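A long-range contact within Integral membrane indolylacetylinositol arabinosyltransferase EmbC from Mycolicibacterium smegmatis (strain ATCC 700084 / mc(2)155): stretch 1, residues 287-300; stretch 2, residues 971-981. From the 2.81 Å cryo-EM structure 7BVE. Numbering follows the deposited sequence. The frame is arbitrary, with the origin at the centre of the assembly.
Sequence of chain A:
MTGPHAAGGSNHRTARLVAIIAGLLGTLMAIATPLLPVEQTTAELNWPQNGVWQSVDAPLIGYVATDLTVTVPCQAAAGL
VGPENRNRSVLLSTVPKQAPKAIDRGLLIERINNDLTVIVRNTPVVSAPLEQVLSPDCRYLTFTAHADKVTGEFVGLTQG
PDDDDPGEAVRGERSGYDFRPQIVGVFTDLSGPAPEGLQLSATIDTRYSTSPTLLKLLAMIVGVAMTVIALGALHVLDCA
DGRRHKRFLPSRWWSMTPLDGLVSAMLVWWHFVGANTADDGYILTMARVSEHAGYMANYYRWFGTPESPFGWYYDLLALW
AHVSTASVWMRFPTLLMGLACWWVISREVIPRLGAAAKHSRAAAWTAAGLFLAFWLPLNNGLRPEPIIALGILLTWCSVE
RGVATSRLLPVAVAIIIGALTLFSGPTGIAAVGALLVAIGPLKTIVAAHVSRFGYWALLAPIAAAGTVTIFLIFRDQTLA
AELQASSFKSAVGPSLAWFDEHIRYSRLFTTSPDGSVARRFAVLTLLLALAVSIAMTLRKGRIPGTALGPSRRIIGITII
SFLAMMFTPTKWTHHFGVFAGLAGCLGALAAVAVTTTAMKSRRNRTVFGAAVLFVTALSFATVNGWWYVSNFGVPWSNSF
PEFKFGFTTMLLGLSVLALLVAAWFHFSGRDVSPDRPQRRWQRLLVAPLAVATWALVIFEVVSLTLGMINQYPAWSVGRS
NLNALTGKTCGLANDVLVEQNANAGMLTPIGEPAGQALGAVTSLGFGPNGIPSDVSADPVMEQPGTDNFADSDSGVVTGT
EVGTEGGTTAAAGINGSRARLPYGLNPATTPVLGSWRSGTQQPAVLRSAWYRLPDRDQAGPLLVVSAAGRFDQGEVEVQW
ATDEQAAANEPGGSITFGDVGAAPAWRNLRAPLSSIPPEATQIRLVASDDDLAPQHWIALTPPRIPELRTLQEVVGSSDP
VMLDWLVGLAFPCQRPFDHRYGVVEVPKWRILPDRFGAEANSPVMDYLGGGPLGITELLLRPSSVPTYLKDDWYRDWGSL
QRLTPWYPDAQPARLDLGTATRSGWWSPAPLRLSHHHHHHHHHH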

# COMPACT_ATOMS: atom_id res chain seq x y z
N ALA A 287 -15.80 2.48 29.28
CA ALA A 287 -15.99 1.89 30.60
C ALA A 287 -16.43 2.92 31.63
O ALA A 287 -17.08 2.56 32.61
N ARG A 288 -16.12 4.19 31.42
CA ARG A 288 -16.52 5.18 32.40
C ARG A 288 -17.98 5.57 32.22
O ARG A 288 -18.69 5.81 33.21
N VAL A 289 -18.47 5.65 30.98
CA VAL A 289 -19.86 6.07 30.78
C VAL A 289 -20.88 4.92 30.84
O VAL A 289 -22.09 5.19 30.96
N SER A 290 -20.42 3.67 30.78
CA SER A 290 -21.36 2.55 30.71
C SER A 290 -22.15 2.31 31.99
O SER A 290 -23.14 1.58 31.94
N GLU A 291 -21.74 2.86 33.12
CA GLU A 291 -22.51 2.61 34.34
C GLU A 291 -23.76 3.47 34.38
O GLU A 291 -24.83 3.00 34.78
N HIS A 292 -23.64 4.74 34.01
CA HIS A 292 -24.80 5.62 33.96
C HIS A 292 -25.70 5.27 32.78
O HIS A 292 -26.92 5.42 32.89
N ALA A 293 -25.12 4.82 31.66
CA ALA A 293 -25.95 4.48 30.51
C ALA A 293 -26.85 3.29 30.76
O ALA A 293 -27.95 3.21 30.21
N GLY A 294 -26.42 2.35 31.60
CA GLY A 294 -27.16 1.14 31.85
C GLY A 294 -26.79 -0.02 30.96
O GLY A 294 -27.33 -1.12 31.16
N TYR A 295 -25.91 0.18 29.99
CA TYR A 295 -25.48 -0.87 29.09
C TYR A 295 -24.14 -0.46 28.51
O TYR A 295 -23.71 0.69 28.66
N MET A 296 -23.47 -1.40 27.85
CA MET A 296 -22.12 -1.18 27.36
C MET A 296 -22.19 -0.76 25.90
O MET A 296 -22.05 -1.58 24.99
N ALA A 297 -22.38 0.53 25.66
CA ALA A 297 -22.44 1.07 24.31
C ALA A 297 -21.05 1.30 23.75
O ALA A 297 -20.12 1.62 24.49
N ASN A 298 -20.92 1.13 22.45
CA ASN A 298 -19.77 1.69 21.76
C ASN A 298 -20.03 3.16 21.56
O ASN A 298 -21.06 3.55 20.98
N TYR A 299 -19.11 3.99 22.02
CA TYR A 299 -19.45 5.36 22.35
C TYR A 299 -19.13 6.31 21.21
O TYR A 299 -19.84 7.29 20.98
N TYR A 300 -18.07 6.01 20.46
CA TYR A 300 -17.60 6.92 19.43
C TYR A 300 -18.11 6.58 18.04
O TYR A 300 -17.88 7.36 17.12
N PHE A 971 -5.63 12.75 29.76
CA PHE A 971 -6.57 13.62 30.46
C PHE A 971 -7.53 12.77 31.27
O PHE A 971 -8.69 12.57 30.87
N PRO A 972 -7.10 12.23 32.42
CA PRO A 972 -7.96 11.31 33.16
C PRO A 972 -8.85 11.94 34.22
O PRO A 972 -9.76 11.27 34.70
N CYS A 973 -8.60 13.21 34.55
CA CYS A 973 -9.39 13.92 35.60
C CYS A 973 -10.65 14.55 35.00
O CYS A 973 -11.60 14.80 35.76
N GLN A 974 -10.66 14.79 33.68
CA GLN A 974 -11.79 15.40 33.00
C GLN A 974 -12.80 14.34 32.58
O GLN A 974 -12.43 13.28 32.07
N ARG A 975 -14.09 14.64 32.79
CA ARG A 975 -15.05 13.57 32.59
C ARG A 975 -15.79 13.72 31.28
O ARG A 975 -16.09 14.84 30.85
N PRO A 976 -16.07 12.62 30.59
CA PRO A 976 -16.83 12.70 29.34
C PRO A 976 -18.31 12.89 29.61
O PRO A 976 -18.79 12.77 30.73
N PHE A 977 -19.05 13.19 28.54
CA PHE A 977 -20.47 13.43 28.69
C PHE A 977 -21.24 12.11 28.68
O PHE A 977 -20.83 11.12 28.09
N ASP A 978 -22.39 12.12 29.35
CA ASP A 978 -23.20 10.94 29.58
C ASP A 978 -24.28 10.79 28.51
O ASP A 978 -24.46 11.64 27.64
N HIS A 979 -25.01 9.68 28.58
CA HIS A 979 -26.24 9.45 27.84
C HIS A 979 -27.01 8.41 28.63
O HIS A 979 -26.41 7.51 29.20
N ARG A 980 -28.33 8.57 28.74
CA ARG A 980 -29.05 7.58 29.53
C ARG A 980 -30.14 6.85 28.77
O ARG A 980 -30.10 5.62 28.69
N TYR A 981 -31.10 7.56 28.18
CA TYR A 981 -32.22 6.92 27.51
C TYR A 981 -32.25 7.28 26.04
O TYR A 981 -33.30 7.64 25.50

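A helix end and the turn after it pack against an irregular segment nearly 700 residues later, joined by apolar and aromatic contacts and by side-chain hydrogen bonds to backbone carbonyls. Arg288, Val289 and His292 point toward the partner from the helix. In Arg288, chi1 t, chi2 t and chi3 m carry its guanidinium to two carbonyls: NH1 donates to Gln974 O (3.0 Å), and NH2 makes a weak bond to Pro972 O (3.1 Å). Arginine suits the place because NH1 and NH2 can each donate to a backbone carbonyl. Val289, chi1 m, sets CG1 3.8 Å from Pro976 CG, a compact apolar fit. His292, chi1 t, lies near Asp978, its CD2 3.6 Å from Asp978 CB, with OD2 over one ring face.

The CA-to-CB bond of His979 points away, yet chi1 p brings its imidazole back against stretch 1. Ala293 CB sits over its face, 3.5 Å from His979 CE1; the small methyl permits close approach, and Ala293 CA lies 3.3 Å from His979 O. Ala297 CB is 4.0 Å from His979 NE2.

Tyr299, chi1 t, starts sideways, but its end comes nearer. Tyrosine combines both modes: its ring offers apolar surface (Tyr299 CZ to Phe977 CZ, 4.1 Å), while its OH donates to Phe977 O (2.5 Å) and lies over the Phe977 ring, with Tyr299 OH 3.3 Å from Phe977 CE1.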

# COMPACT_ATOMS: atom_id res chain seq x y z
CB ALA A 287 -14.71 1.22 31.06
CB ARG A 288 -15.61 6.40 32.33
CG ARG A 288 -15.71 7.23 33.59
CD ARG A 288 -14.96 8.54 33.52
NE ARG A 288 -13.53 8.40 33.31
CZ ARG A 288 -12.72 9.45 33.20
NH1 ARG A 288 -13.20 10.67 33.32
NH2 ARG A 288 -11.43 9.27 32.99
CB VAL A 289 -20.02 6.81 29.44
CG1 VAL A 289 -19.08 7.97 29.38
CG2 VAL A 289 -19.79 5.89 28.28
CB SER A 290 -20.62 1.28 30.38
OG SER A 290 -19.80 0.89 31.46
CB GLU A 291 -21.67 2.88 35.58
CG GLU A 291 -20.64 1.83 35.87
CD GLU A 291 -19.90 2.13 37.15
OE1 GLU A 291 -20.07 3.25 37.68
OE2 GLU A 291 -19.18 1.24 37.64
CB HIS A 292 -24.34 7.07 33.87
CG HIS A 292 -25.45 8.06 33.88
ND1 HIS A 292 -26.17 8.37 35.01
CD2 HIS A 292 -25.94 8.85 32.90
CE1 HIS A 292 -27.07 9.29 34.72
NE2 HIS A 292 -26.95 9.60 33.44
CB ALA A 293 -25.08 4.19 29.29
CB TYR A 295 -26.53 -1.14 28.00
CG TYR A 295 -26.65 -0.10 26.91
CD1 TYR A 295 -27.37 1.06 27.10
CD2 TYR A 295 -26.12 -0.33 25.66
CE1 TYR A 295 -27.49 1.99 26.11
CE2 TYR A 295 -26.25 0.59 24.66
CZ TYR A 295 -26.92 1.74 24.89
OH TYR A 295 -27.04 2.64 23.87
CB MET A 296 -21.28 -2.44 27.51
CG MET A 296 -19.80 -2.21 27.30
SD MET A 296 -19.06 -1.46 28.74
CE MET A 296 -17.88 -0.40 27.95
CB ALA A 297 -23.20 2.39 24.27
CB ASN A 298 -19.53 0.98 20.43
CG ASN A 298 -18.19 1.29 19.84
OD1 ASN A 298 -17.45 2.13 20.34
ND2 ASN A 298 -17.84 0.59 18.79
CB TYR A 299 -18.71 5.73 23.62
CG TYR A 299 -18.96 7.08 24.21
CD1 TYR A 299 -20.17 7.39 24.80
CD2 TYR A 299 -17.95 8.02 24.25
CE1 TYR A 299 -20.37 8.61 25.37
CE2 TYR A 299 -18.14 9.24 24.82
CZ TYR A 299 -19.35 9.53 25.38
OH TYR A 299 -19.55 10.76 25.95
CB TYR A 300 -16.07 6.93 19.42
CG TYR A 300 -15.44 7.50 20.66
CD1 TYR A 300 -15.35 8.87 20.84
CD2 TYR A 300 -14.93 6.68 21.65
CE1 TYR A 300 -14.77 9.40 21.97
CE2 TYR A 300 -14.36 7.20 22.78
CZ TYR A 300 -14.28 8.55 22.93
OH TYR A 300 -13.70 9.07 24.06
CB PHE A 971 -7.35 14.49 29.47
CG PHE A 971 -6.50 15.48 28.74
CD1 PHE A 971 -6.23 16.71 29.29
CD2 PHE A 971 -5.94 15.17 27.53
CE1 PHE A 971 -5.45 17.61 28.64
CE2 PHE A 971 -5.16 16.07 26.87
CZ PHE A 971 -4.91 17.29 27.43
CB PRO A 972 -6.94 10.38 33.81
CG PRO A 972 -5.83 11.25 34.12
CD PRO A 972 -5.76 12.27 33.02
CB CYS A 973 -8.55 15.00 36.27
SG CYS A 973 -7.55 14.39 37.65
CB GLN A 974 -11.32 16.17 31.77
CG GLN A 974 -10.80 17.55 32.10
CD GLN A 974 -9.41 17.56 32.65
OE1 GLN A 974 -8.63 16.65 32.39
NE2 GLN A 974 -9.11 18.55 33.46
CB ARG A 975 -16.05 13.49 33.75
CG ARG A 975 -17.04 14.61 33.88
CD ARG A 975 -18.07 14.25 34.91
NE ARG A 975 -19.11 15.26 35.04
CZ ARG A 975 -20.21 15.29 34.31
NH1 ARG A 975 -21.11 16.25 34.50
NH2 ARG A 975 -20.43 14.36 33.40
CB PRO A 976 -16.55 11.35 28.69
CG PRO A 976 -16.29 10.45 29.81
CD PRO A 976 -15.60 11.25 30.85
CB PHE A 977 -20.97 14.39 27.60
CG PHE A 977 -20.83 13.88 26.20
CD1 PHE A 977 -19.67 14.08 25.49
CD2 PHE A 977 -21.88 13.24 25.57
CE1 PHE A 977 -19.54 13.62 24.21
CE2 PHE A 977 -21.76 12.78 24.29
CZ PHE A 977 -20.58 12.98 23.61
CB ASP A 978 -23.86 11.02 30.95
CG ASP A 978 -22.88 10.80 32.08
OD1 ASP A 978 -21.94 10.00 31.92
OD2 ASP A 978 -23.06 11.44 33.14
CB HIS A 979 -25.97 8.98 26.41
CG HIS A 979 -25.39 7.60 26.30
ND1 HIS A 979 -26.17 6.49 26.09
CD2 HIS A 979 -24.12 7.16 26.38
CE1 HIS A 979 -25.40 5.42 26.03
NE2 HIS A 979 -24.15 5.80 26.21
CB ARG A 980 -29.63 8.25 30.77
CG ARG A 980 -30.06 7.28 31.84
CD ARG A 980 -30.48 8.06 33.05
NE ARG A 980 -30.90 7.22 34.15
CZ ARG A 980 -31.33 7.70 35.31
NH1 ARG A 980 -31.39 9.01 35.50
NH2 ARG A 980 -31.69 6.87 36.28
CB TYR A 981 -33.55 7.27 28.15
CG TYR A 981 -33.72 6.78 29.56
CD1 TYR A 981 -33.73 5.43 29.85
CD2 TYR A 981 -33.94 7.67 30.60
CE1 TYR A 981 -33.89 4.98 31.14
CE2 TYR A 981 -34.12 7.23 31.89
CZ TYR A 981 -34.09 5.88 32.15
OH TYR A 981 -34.26 5.43 33.43